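Local coordinates for 2-oxoglutarate (2OG) and Fe(II)-dependent oxygenase superfamily protein (Arabidopsis thaliana, PDB 6KWA), which probably catalyses the irreversible 2-oxoglutarate- and iron-dependent oxidation of the auxin indole-3-acetic acid to inactive 2-oxoindole-3-acetic acid, at residues K143-Q148 and S243-P248; G173-L178 and L207-G212; R61-L66 and C99-A104; T47-F52 and M237-A242. All blocks are in the same frame, centred on the assembly; numbering follows the deposited sequence.

Contact 1 (K143-Q148 and S243-P248); sequences KEWPSQ and SFLLGP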
# COMPACT_ATOMS: atom_id res chain seq x y z
N LYS A 143 -7.38 -14.40 5.81
CA LYS A 143 -7.22 -15.37 4.71
C LYS A 143 -8.27 -15.35 3.62
O LYS A 143 -8.02 -15.82 2.52
CB LYS A 143 -7.18 -16.81 5.25
CG LYS A 143 -5.80 -17.34 5.61
CD LYS A 143 -5.85 -18.89 5.63
CE LYS A 143 -4.50 -19.52 5.96
NZ LYS A 143 -4.59 -20.77 6.77
N GLU A 144 -9.41 -14.73 3.88
CA GLU A 144 -10.42 -14.61 2.84
C GLU A 144 -10.51 -13.16 2.37
O GLU A 144 -11.49 -12.76 1.74
CB GLU A 144 -11.79 -15.07 3.34
CG GLU A 144 -11.86 -16.43 4.04
CD GLU A 144 -11.35 -17.58 3.19
OE1 GLU A 144 -11.41 -17.50 1.94
OE2 GLU A 144 -10.90 -18.58 3.78
N TRP A 145 -9.51 -12.36 2.72
CA TRP A 145 -9.51 -10.95 2.35
C TRP A 145 -8.79 -10.74 1.03
O TRP A 145 -7.65 -11.14 0.87
CB TRP A 145 -8.84 -10.10 3.45
CG TRP A 145 -9.58 -10.09 4.75
CD1 TRP A 145 -10.68 -10.82 5.09
CD2 TRP A 145 -9.26 -9.28 5.88
NE1 TRP A 145 -11.06 -10.53 6.38
CE2 TRP A 145 -10.21 -9.58 6.89
CE3 TRP A 145 -8.27 -8.34 6.16
CZ2 TRP A 145 -10.20 -8.97 8.13
CZ3 TRP A 145 -8.25 -7.73 7.40
CH2 TRP A 145 -9.21 -8.04 8.37
N PRO A 146 -9.45 -10.06 0.10
CA PRO A 146 -8.82 -9.78 -1.21
C PRO A 146 -7.79 -8.63 -1.13
O PRO A 146 -7.85 -7.77 -0.24
CB PRO A 146 -10.01 -9.35 -2.07
CG PRO A 146 -10.92 -8.64 -1.06
CD PRO A 146 -10.78 -9.44 0.22
N SER A 147 -6.84 -8.65 -2.05
CA SER A 147 -5.91 -7.55 -2.18
C SER A 147 -6.11 -6.84 -3.51
O SER A 147 -6.77 -7.36 -4.40
CB SER A 147 -4.47 -8.02 -2.04
OG SER A 147 -4.26 -8.50 -0.74
N GLN A 148 -5.58 -5.63 -3.59
CA GLN A 148 -5.71 -4.78 -4.76
C GLN A 148 -4.36 -4.19 -5.12
O GLN A 148 -3.59 -3.76 -4.27
CB GLN A 148 -6.72 -3.66 -4.48
CG GLN A 148 -6.88 -2.62 -5.59
CD GLN A 148 -7.99 -1.64 -5.26
OE1 GLN A 148 -8.76 -1.86 -4.33
NE2 GLN A 148 -8.04 -0.51 -5.97
N SER A 243 0.24 -1.87 -2.98
CA SER A 243 -0.52 -3.10 -2.86
C SER A 243 -1.36 -3.04 -1.61
O SER A 243 -0.83 -2.92 -0.53
CB SER A 243 0.39 -4.32 -2.83
OG SER A 243 1.32 -4.28 -3.89
N PHE A 244 -2.68 -3.11 -1.77
CA PHE A 244 -3.61 -2.92 -0.66
C PHE A 244 -4.20 -4.23 -0.19
O PHE A 244 -4.85 -4.92 -0.96
CB PHE A 244 -4.77 -2.00 -1.05
CG PHE A 244 -4.36 -0.66 -1.56
CD1 PHE A 244 -4.08 0.37 -0.68
CD2 PHE A 244 -4.33 -0.40 -2.93
CE1 PHE A 244 -3.74 1.63 -1.15
CE2 PHE A 244 -3.99 0.87 -3.40
CZ PHE A 244 -3.70 1.87 -2.52
N LEU A 245 -3.97 -4.58 1.07
CA LEU A 245 -4.74 -5.65 1.67
C LEU A 245 -6.03 -4.99 2.15
O LEU A 245 -5.98 -4.05 2.95
CB LEU A 245 -3.98 -6.32 2.81
CG LEU A 245 -4.81 -7.39 3.53
CD1 LEU A 245 -5.09 -8.53 2.58
CD2 LEU A 245 -4.14 -7.89 4.79
N LEU A 246 -7.15 -5.42 1.60
CA LEU A 246 -8.45 -4.82 1.92
C LEU A 246 -9.17 -5.61 3.01
O LEU A 246 -8.68 -6.64 3.46
CB LEU A 246 -9.33 -4.75 0.67
CG LEU A 246 -8.69 -4.08 -0.55
CD1 LEU A 246 -9.60 -4.18 -1.76
CD2 LEU A 246 -8.39 -2.63 -0.22
N GLY A 247 -10.35 -5.18 3.38
CA GLY A 247 -11.13 -5.90 4.36
C GLY A 247 -11.93 -7.01 3.69
O GLY A 247 -11.66 -7.39 2.56
N PRO A 248 -12.91 -7.54 4.41
CA PRO A 248 -13.75 -8.58 3.80
C PRO A 248 -14.59 -8.04 2.64
O PRO A 248 -15.08 -6.91 2.68
CB PRO A 248 -14.66 -9.03 4.96
CG PRO A 248 -14.03 -8.45 6.21
CD PRO A 248 -13.34 -7.20 5.78
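Ser147 and Gln148 pair with Leu245 and Phe244 in an antiparallel ladder, where strand 147-155 begins and strand 237-245 ends in the larger sheet of the double-stranded beta-helix. Gln148 and Phe244 form the hydrogen-bonded pair: Phe244 N gives an almost straight bond (174°) to Gln148 O at 2.7 Å, and Gln148 N returns one to Phe244 O at 2.8 Å. One more backbone bond follows past the strand, from Leu246 N to Pro146 O at 3.1 Å. Pro146 has no N-H with which to extend the ladder; its CD lies 3.2 Å from Gly247 O.

From there aromatic packing takes over. Trp145 has CG beside its backbone N (chi1 -65°), and Gly247 and Pro248 lie over one face of the indole. Pro248 CD makes a CH-pi contact 4.3 Å from the centroid of the five-membered ring, while Pro248 CG comes within 3.6 Å of Trp145 NE1. Phe141 and Phe174 meet the same indole edge-to-face.

On the face of Ser147 and Leu245, Ser147 OG touches Leu245 CD1 at 3.4 Å. The other face carries Gln148, whose OE1 reaches Leu246 CD1, and Phe244, whose side chain is about 4 Å from that of the magnesium ligand Asp171. Backbone bonds thus set the register and place Phe244 beside the metal site, and an indole-proline contact that needs no polar partner holds the two segments together beyond the strands.

Contact 2 (G173-L178 and L207-G212); sequences GFLTIL and LAINLG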
# COMPACT_ATOMS: atom_id res chain seq x y z
N GLY A 173 -8.41 0.37 3.25
CA GLY A 173 -8.21 -1.05 3.48
C GLY A 173 -7.56 -1.31 4.83
O GLY A 173 -7.58 -0.47 5.73
N PHE A 174 -6.98 -2.48 4.97
CA PHE A 174 -6.37 -2.88 6.23
C PHE A 174 -4.93 -2.40 6.29
O PHE A 174 -4.51 -1.67 7.20
CB PHE A 174 -6.47 -4.40 6.40
CG PHE A 174 -5.95 -4.89 7.70
CD1 PHE A 174 -6.77 -4.92 8.83
CD2 PHE A 174 -4.64 -5.36 7.81
CE1 PHE A 174 -6.28 -5.39 10.04
CE2 PHE A 174 -4.16 -5.83 9.03
CZ PHE A 174 -4.98 -5.83 10.15
N LEU A 175 -4.17 -2.80 5.28
CA LEU A 175 -2.74 -2.53 5.24
C LEU A 175 -2.27 -2.22 3.83
O LEU A 175 -2.69 -2.86 2.89
CB LEU A 175 -2.06 -3.78 5.80
CG LEU A 175 -0.60 -4.17 5.82
CD1 LEU A 175 -0.52 -5.35 6.78
CD2 LEU A 175 -0.17 -4.61 4.42
N THR A 176 -1.33 -1.29 3.67
CA THR A 176 -0.85 -0.95 2.34
C THR A 176 0.67 -1.11 2.25
O THR A 176 1.38 -0.68 3.14
CB THR A 176 -1.24 0.50 1.95
OG1 THR A 176 -2.66 0.63 1.98
CG2 THR A 176 -0.71 0.85 0.56
N ILE A 177 1.16 -1.74 1.19
CA ILE A 177 2.60 -1.84 0.97
C ILE A 177 3.00 -0.95 -0.20
O ILE A 177 2.52 -1.13 -1.31
CB ILE A 177 3.04 -3.31 0.71
CG1 ILE A 177 2.62 -4.17 1.91
CG2 ILE A 177 4.55 -3.39 0.43
CD1 ILE A 177 3.05 -5.56 1.87
N LEU A 178 3.85 0.05 0.06
CA LEU A 178 4.16 1.01 -0.99
C LEU A 178 5.62 0.88 -1.41
O LEU A 178 6.52 1.06 -0.59
CB LEU A 178 3.87 2.45 -0.51
CG LEU A 178 4.18 3.57 -1.54
CD1 LEU A 178 3.09 3.62 -2.62
CD2 LEU A 178 4.30 4.92 -0.88
N LEU A 207 10.49 -0.86 1.72
CA LEU A 207 9.07 -0.67 1.41
C LEU A 207 8.42 0.12 2.56
O LEU A 207 8.85 0.01 3.71
CB LEU A 207 8.39 -2.03 1.21
CG LEU A 207 8.92 -2.85 0.02
CD1 LEU A 207 8.53 -4.30 0.10
CD2 LEU A 207 8.43 -2.26 -1.31
N ALA A 208 7.41 0.94 2.25
CA ALA A 208 6.69 1.70 3.26
C ALA A 208 5.37 1.00 3.57
O ALA A 208 4.60 0.67 2.67
CB ALA A 208 6.44 3.12 2.75
N ILE A 209 5.11 0.78 4.85
CA ILE A 209 3.88 0.11 5.23
C ILE A 209 3.03 1.13 5.91
O ILE A 209 3.54 1.90 6.71
CB ILE A 209 4.12 -1.06 6.21
CG1 ILE A 209 5.30 -1.90 5.76
CG2 ILE A 209 2.86 -1.89 6.37
CD1 ILE A 209 5.11 -2.56 4.46
N ASN A 210 1.74 1.14 5.63
CA ASN A 210 0.89 1.97 6.45
C ASN A 210 -0.42 1.26 6.64
O ASN A 210 -0.79 0.39 5.85
CB ASN A 210 0.65 3.34 5.82
CG ASN A 210 -0.26 3.26 4.66
OD1 ASN A 210 0.19 3.09 3.53
ND2 ASN A 210 -1.56 3.32 4.91
N LEU A 211 -1.11 1.61 7.72
CA LEU A 211 -2.36 0.94 8.04
C LEU A 211 -3.50 1.83 7.56
O LEU A 211 -3.30 3.02 7.36
CB LEU A 211 -2.42 0.66 9.55
CG LEU A 211 -1.47 -0.47 9.99
CD1 LEU A 211 -0.00 -0.05 10.07
CD2 LEU A 211 -1.93 -1.02 11.31
N GLY A 212 -4.67 1.25 7.31
CA GLY A 212 -5.81 2.01 6.83
C GLY A 212 -7.06 1.88 7.71
O GLY A 212 -7.01 1.29 8.81
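Ile177 and Ile209 run alongside each other in the apolar centre, in the same direction, with Ile177 CG1 3.9 Å from Ile209 CD1. Leu207 CD1 crosses to Ile177 CG2 at 4.1 Å, and Leu175 CG reaches Ile209 CG2 at 4.2 Å. Helix 106-133 packs on this face through Leu122, Ala123 and Leu126.

The backbones of strands 175-178 and 207-211 form an antiparallel ladder. Thr176 with Asn210 and Leu178 with Ala208 are its hydrogen-bonded pairs, each closed by two N-H to O bonds. A further bond, Gly212 N to Phe174 O at 2.9 Å, comes in above the carbonyl plane, beside the classic bulge that Phe174 and Leu175 make opposite Leu245.

On the other face Leu178 and Ala208 are still apolar, and the chemistry turns polar at Thr176 and Asn210. Asn210 puts CG between its backbone N and carbonyl carbon (chi1 73°), and its OD1 lies 3.4 Å from Thr176 CB. Its ND2 bonds to Leu211 O at 3.0 Å and also to OD2 of Asp171, the same oxygen that Thr176 OG1 bonds. A leucine in place of Asn210 would probably deprive Asp171 OD2 of one of these two partners and leave the carboxylate freer to turn.

Asp171 is a magnesium ligand, which makes Thr176 and Asn210 second-shell residues: paired across the ladder, they hold one carboxylate oxygen from two adjacent strands of the double-stranded beta-helix.

Contact 3 (R61-L66 and C99-A104); sequences RNTDVL and CDQLEA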
# COMPACT_ATOMS: atom_id res chain seq x y z
N ARG A 61 -8.82 0.28 -21.39
CA ARG A 61 -9.28 -1.11 -21.32
C ARG A 61 -9.08 -1.72 -19.91
O ARG A 61 -9.67 -2.76 -19.59
CB ARG A 61 -8.55 -1.94 -22.38
CG ARG A 61 -9.06 -1.74 -23.80
CD ARG A 61 -8.08 -2.24 -24.89
NE ARG A 61 -7.43 -3.53 -24.63
CZ ARG A 61 -6.52 -4.07 -25.45
NH1 ARG A 61 -5.98 -5.25 -25.15
NH2 ARG A 61 -6.17 -3.45 -26.58
N ASN A 62 -8.27 -1.07 -19.08
CA ASN A 62 -8.12 -1.46 -17.67
C ASN A 62 -9.38 -1.03 -16.92
O ASN A 62 -9.45 0.04 -16.33
CB ASN A 62 -6.86 -0.83 -17.06
CG ASN A 62 -6.65 -1.19 -15.57
OD1 ASN A 62 -6.32 -0.32 -14.77
ND2 ASN A 62 -6.82 -2.46 -15.21
N THR A 63 -10.38 -1.91 -16.94
CA THR A 63 -11.70 -1.54 -16.46
C THR A 63 -11.85 -1.84 -14.98
O THR A 63 -11.18 -2.72 -14.44
CB THR A 63 -12.79 -2.28 -17.26
OG1 THR A 63 -14.08 -1.95 -16.71
CG2 THR A 63 -12.61 -3.75 -17.15
N ASP A 64 -12.72 -1.10 -14.32
CA ASP A 64 -13.00 -1.31 -12.91
C ASP A 64 -13.59 -2.70 -12.67
O ASP A 64 -14.21 -3.30 -13.56
CB ASP A 64 -13.96 -0.24 -12.40
CG ASP A 64 -13.26 1.08 -12.17
OD1 ASP A 64 -12.06 1.17 -12.51
OD2 ASP A 64 -13.89 2.02 -11.66
N VAL A 65 -13.32 -3.23 -11.47
CA VAL A 65 -13.99 -4.43 -10.97
C VAL A 65 -14.66 -4.00 -9.66
O VAL A 65 -15.87 -4.09 -9.53
CB VAL A 65 -13.02 -5.61 -10.79
CG1 VAL A 65 -13.74 -6.84 -10.23
CG2 VAL A 65 -12.39 -5.96 -12.15
N LEU A 66 -13.86 -3.55 -8.70
CA LEU A 66 -14.37 -2.66 -7.66
C LEU A 66 -14.30 -1.27 -8.22
O LEU A 66 -13.52 -1.03 -9.15
CB LEU A 66 -13.57 -2.73 -6.35
CG LEU A 66 -14.26 -3.43 -5.18
CD1 LEU A 66 -14.65 -4.86 -5.53
CD2 LEU A 66 -13.37 -3.37 -3.93
N CYS A 99 -2.86 -8.18 -17.45
CA CYS A 99 -1.79 -8.25 -18.45
C CYS A 99 -2.34 -8.36 -19.89
O CYS A 99 -1.78 -7.78 -20.82
CB CYS A 99 -0.85 -9.40 -18.12
SG CYS A 99 0.17 -9.06 -16.68
N ASP A 100 -3.44 -9.09 -20.05
CA ASP A 100 -4.13 -9.14 -21.33
C ASP A 100 -4.55 -7.74 -21.74
O ASP A 100 -4.20 -7.31 -22.85
CB ASP A 100 -5.35 -10.07 -21.27
CG ASP A 100 -4.96 -11.52 -20.98
OD1 ASP A 100 -3.76 -11.86 -21.11
OD2 ASP A 100 -5.85 -12.34 -20.65
N GLN A 101 -5.25 -7.03 -20.85
CA GLN A 101 -5.76 -5.67 -21.09
C GLN A 101 -4.66 -4.68 -21.50
O GLN A 101 -4.89 -3.81 -22.35
CB GLN A 101 -6.50 -5.12 -19.85
CG GLN A 101 -7.85 -5.80 -19.52
CD GLN A 101 -8.47 -5.34 -18.19
OE1 GLN A 101 -7.83 -4.70 -17.36
NE2 GLN A 101 -9.73 -5.68 -17.99
N LEU A 102 -3.49 -4.77 -20.88
CA LEU A 102 -2.44 -3.78 -21.11
C LEU A 102 -1.42 -4.23 -22.14
O LEU A 102 -0.40 -3.54 -22.36
CB LEU A 102 -1.73 -3.44 -19.81
CG LEU A 102 -2.32 -2.34 -18.94
CD1 LEU A 102 -2.38 -1.02 -19.69
CD2 LEU A 102 -3.68 -2.75 -18.46
N GLU A 103 -1.69 -5.39 -22.74
CA GLU A 103 -0.81 -5.99 -23.74
C GLU A 103 0.58 -6.07 -23.16
O GLU A 103 1.56 -5.57 -23.74
CB GLU A 103 -0.80 -5.19 -25.04
CG GLU A 103 -2.20 -5.07 -25.60
CD GLU A 103 -2.27 -4.14 -26.80
OE1 GLU A 103 -1.27 -3.44 -27.09
OE2 GLU A 103 -3.36 -4.10 -27.43
N ALA A 104 0.66 -6.68 -21.99
CA ALA A 104 1.94 -6.90 -21.37
C ALA A 104 2.71 -7.87 -22.26
O ALA A 104 2.15 -8.82 -22.81
CB ALA A 104 1.78 -7.45 -19.96
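Arg61 and Glu103 supply the ionic part of this contact, a salt bridge in which Arg61 NH2 lies 3.0 Å from Glu103 OE2. The two side chains cross at about a right angle, their guanidinium and carboxylate planes 67° apart, and NH2 meets OE2 from above the carboxylate plane. The arginine chain bends at chi3 (43°), and Gln101 O lies over one face of the guanidinium, 3.3 Å from Arg61 NH1 but at too poor an angle for a hydrogen bond.

The neutral hydrogen bond runs from Asn62 ND2 to Gln101 OE1. It is long at 3.3 Å yet almost straight (176°), approaching nearly along the C=O axis and within the amide plane of Asn62. Asn62 ND2 has its stronger partner in Gly85 O.

Van der Waals contacts fill in around these. The Gln101 amide presses on the backbone, with CD 3.2 Å from Arg61 O, and its NE2 touches Thr63 CG2 at 3.6 Å. Leu102 CD2 meets Asn62 CB at 4.0 Å. An alanine at Gln101 would probably leave Asn62 ND2 without this acceptor and open a gap beside Arg61 O and Thr63 CG2.

The loop after helix 56-59 is thereby joined to the end of helix 92-101, which closes in a Schellman motif at Glu103. Strand 81-87 touches both sides, Leu84 meeting Asn62 and Leu102, while Asp100 forms a salt bridge to Arg109 of helix 106-133.

Contact 4 (T47-F52 and M237-A242); sequences TVIDLF and MRYSIA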
# COMPACT_ATOMS: atom_id res chain seq x y z
N THR A 47 8.61 -2.02 -15.70
CA THR A 47 7.37 -2.47 -16.35
C THR A 47 6.31 -1.37 -16.19
O THR A 47 5.58 -1.09 -17.13
CB THR A 47 6.87 -3.79 -15.74
OG1 THR A 47 7.84 -4.81 -15.95
CG2 THR A 47 5.55 -4.25 -16.36
N VAL A 48 6.25 -0.76 -15.01
CA VAL A 48 5.28 0.28 -14.70
C VAL A 48 5.45 1.52 -15.57
O VAL A 48 4.48 2.08 -16.08
CB VAL A 48 5.38 0.73 -13.22
CG1 VAL A 48 4.69 2.09 -13.02
CG2 VAL A 48 4.78 -0.34 -12.28
N ILE A 49 6.69 1.98 -15.68
CA ILE A 49 6.99 3.09 -16.56
C ILE A 49 6.54 2.72 -17.97
O ILE A 49 5.94 3.53 -18.68
CB ILE A 49 8.47 3.44 -16.51
CG1 ILE A 49 8.82 3.95 -15.11
CG2 ILE A 49 8.81 4.48 -17.55
CD1 ILE A 49 10.32 4.18 -14.87
N ASP A 50 6.80 1.49 -18.37
CA ASP A 50 6.42 1.05 -19.70
C ASP A 50 4.90 0.89 -19.88
O ASP A 50 4.35 1.24 -20.94
CB ASP A 50 7.10 -0.27 -20.06
CG ASP A 50 7.10 -0.51 -21.56
OD1 ASP A 50 7.67 0.35 -22.27
OD2 ASP A 50 6.52 -1.51 -22.04
N LEU A 51 4.21 0.32 -18.89
CA LEU A 51 2.76 0.18 -19.03
C LEU A 51 2.10 1.55 -19.19
O LEU A 51 1.15 1.69 -19.97
CB LEU A 51 2.15 -0.58 -17.83
CG LEU A 51 2.58 -2.04 -17.77
CD1 LEU A 51 1.92 -2.82 -16.65
CD2 LEU A 51 2.32 -2.73 -19.12
N PHE A 52 2.63 2.57 -18.52
CA PHE A 52 2.03 3.91 -18.62
C PHE A 52 2.26 4.59 -19.97
O PHE A 52 1.62 5.59 -20.28
CB PHE A 52 2.54 4.81 -17.50
CG PHE A 52 1.79 4.68 -16.21
CD1 PHE A 52 0.43 4.98 -16.16
CD2 PHE A 52 2.43 4.24 -15.06
CE1 PHE A 52 -0.29 4.86 -14.97
CE2 PHE A 52 1.71 4.13 -13.86
CZ PHE A 52 0.36 4.45 -13.82
N MET A 237 8.72 13.51 -12.84
CA MET A 237 7.87 12.34 -12.99
C MET A 237 8.16 11.40 -11.84
O MET A 237 9.31 11.23 -11.45
CB MET A 237 8.10 11.63 -14.32
CG MET A 237 7.59 12.38 -15.53
SD MET A 237 5.80 12.27 -15.70
CE MET A 237 5.60 12.98 -17.33
N ARG A 238 7.11 10.83 -11.27
CA ARG A 238 7.27 9.99 -10.10
C ARG A 238 6.38 8.74 -10.29
O ARG A 238 5.25 8.85 -10.77
CB ARG A 238 6.92 10.81 -8.85
CG ARG A 238 6.90 10.10 -7.52
CD ARG A 238 6.65 11.14 -6.42
NE ARG A 238 6.63 10.53 -5.09
CZ ARG A 238 5.59 9.86 -4.61
NH1 ARG A 238 4.50 9.72 -5.35
NH2 ARG A 238 5.63 9.32 -3.40
N TYR A 239 6.92 7.56 -9.99
CA TYR A 239 6.18 6.32 -10.15
C TYR A 239 6.14 5.57 -8.83
O TYR A 239 7.15 5.47 -8.18
CB TYR A 239 6.83 5.44 -11.21
CG TYR A 239 6.88 6.07 -12.59
CD1 TYR A 239 5.83 5.92 -13.48
CD2 TYR A 239 7.97 6.84 -12.98
CE1 TYR A 239 5.86 6.50 -14.72
CE2 TYR A 239 8.03 7.42 -14.24
CZ TYR A 239 6.98 7.25 -15.11
OH TYR A 239 7.01 7.82 -16.35
N SER A 240 4.99 5.05 -8.43
CA SER A 240 4.90 4.27 -7.19
C SER A 240 4.04 3.05 -7.42
O SER A 240 3.16 3.04 -8.31
CB SER A 240 4.38 5.11 -6.03
OG SER A 240 2.99 5.31 -6.12
N ILE A 241 4.34 2.00 -6.68
CA ILE A 241 3.54 0.79 -6.74
C ILE A 241 2.91 0.53 -5.38
O ILE A 241 3.65 0.38 -4.39
CB ILE A 241 4.39 -0.43 -7.11
CG1 ILE A 241 5.25 -0.11 -8.34
CG2 ILE A 241 3.51 -1.62 -7.28
CD1 ILE A 241 6.51 -1.00 -8.45
N ALA A 242 1.58 0.44 -5.32
CA ALA A 242 0.90 0.21 -4.03
C ALA A 242 0.13 -1.09 -4.06
O ALA A 242 -0.52 -1.42 -5.07
CB ALA A 242 -0.05 1.36 -3.70
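Tyr239 offers one ring face to Ile49, whose CG1 stands 3.5 Å from the ring centroid and only 7° off the ring normal, a well-centred CH-pi contact. The two side chains cross at about a right angle, and Ile49 CG2 spreads toward the phenol end, 4.0 Å from Tyr239 OH. At the edge of the tyrosine ring, near its plane, is Phe52, with its CD2 4.1 Å from Tyr239 CD1; the two side chains overlap from opposing directions. Val48 CG1 also approaches Tyr239 CD1, obliquely, at 4.0 Å.

Tyr239 carries CG anti to its carbonyl carbon (chi1 -61°), and the ring extends from the strand to the helix. Alongside it the two methyls of Val48 divide their work: CG1 serves the tyrosine, while CG2 packs on Ile241 CG1 at 4.0 Å. Helix 47-51 passes strand 237-242 at 114° and 9.3 Å between axes, a separation bridged by these side chains.

Tyr239 and Ile241 alternate along the strand with Arg238 and Ser240, which bind 2-oxoglutarate in this protein. In this model, without the cosubstrate, Arg238 forms a salt bridge to Asp180, and Ser240 OG is hydrogen-bonded to Asn152, another 2-oxoglutarate residue.

No hydrogen bond crosses between helix and strand. One side of the strand is therefore held to helix 38-51 of the N-terminal region by apolar and CH-pi packing alone among these residues, while its other side carries the polar groups of the cosubstrate site.

In the fold
Contact 2 is the most central of the four, and contact 1 lies in the same sheet farther out, partly buried; Leu245 joins them through backbone hydrogen bonds to Phe174 and Leu175. Both are strand ladders, and each has a face near the metal. Contact 4 takes up the earlier part of strand 237-245 and, although buried, is purely a side-chain contact between helix and strand. Contact 3 lies near the surface, its centre about 20 Å from that of the chain, and relies on a salt bridge and an amide pair; it touches contact 4 through Leu102 against Leu51. Backbone bonding thus dominates within the sheet, apolar packing beneath the helix, and charged groups at the periphery.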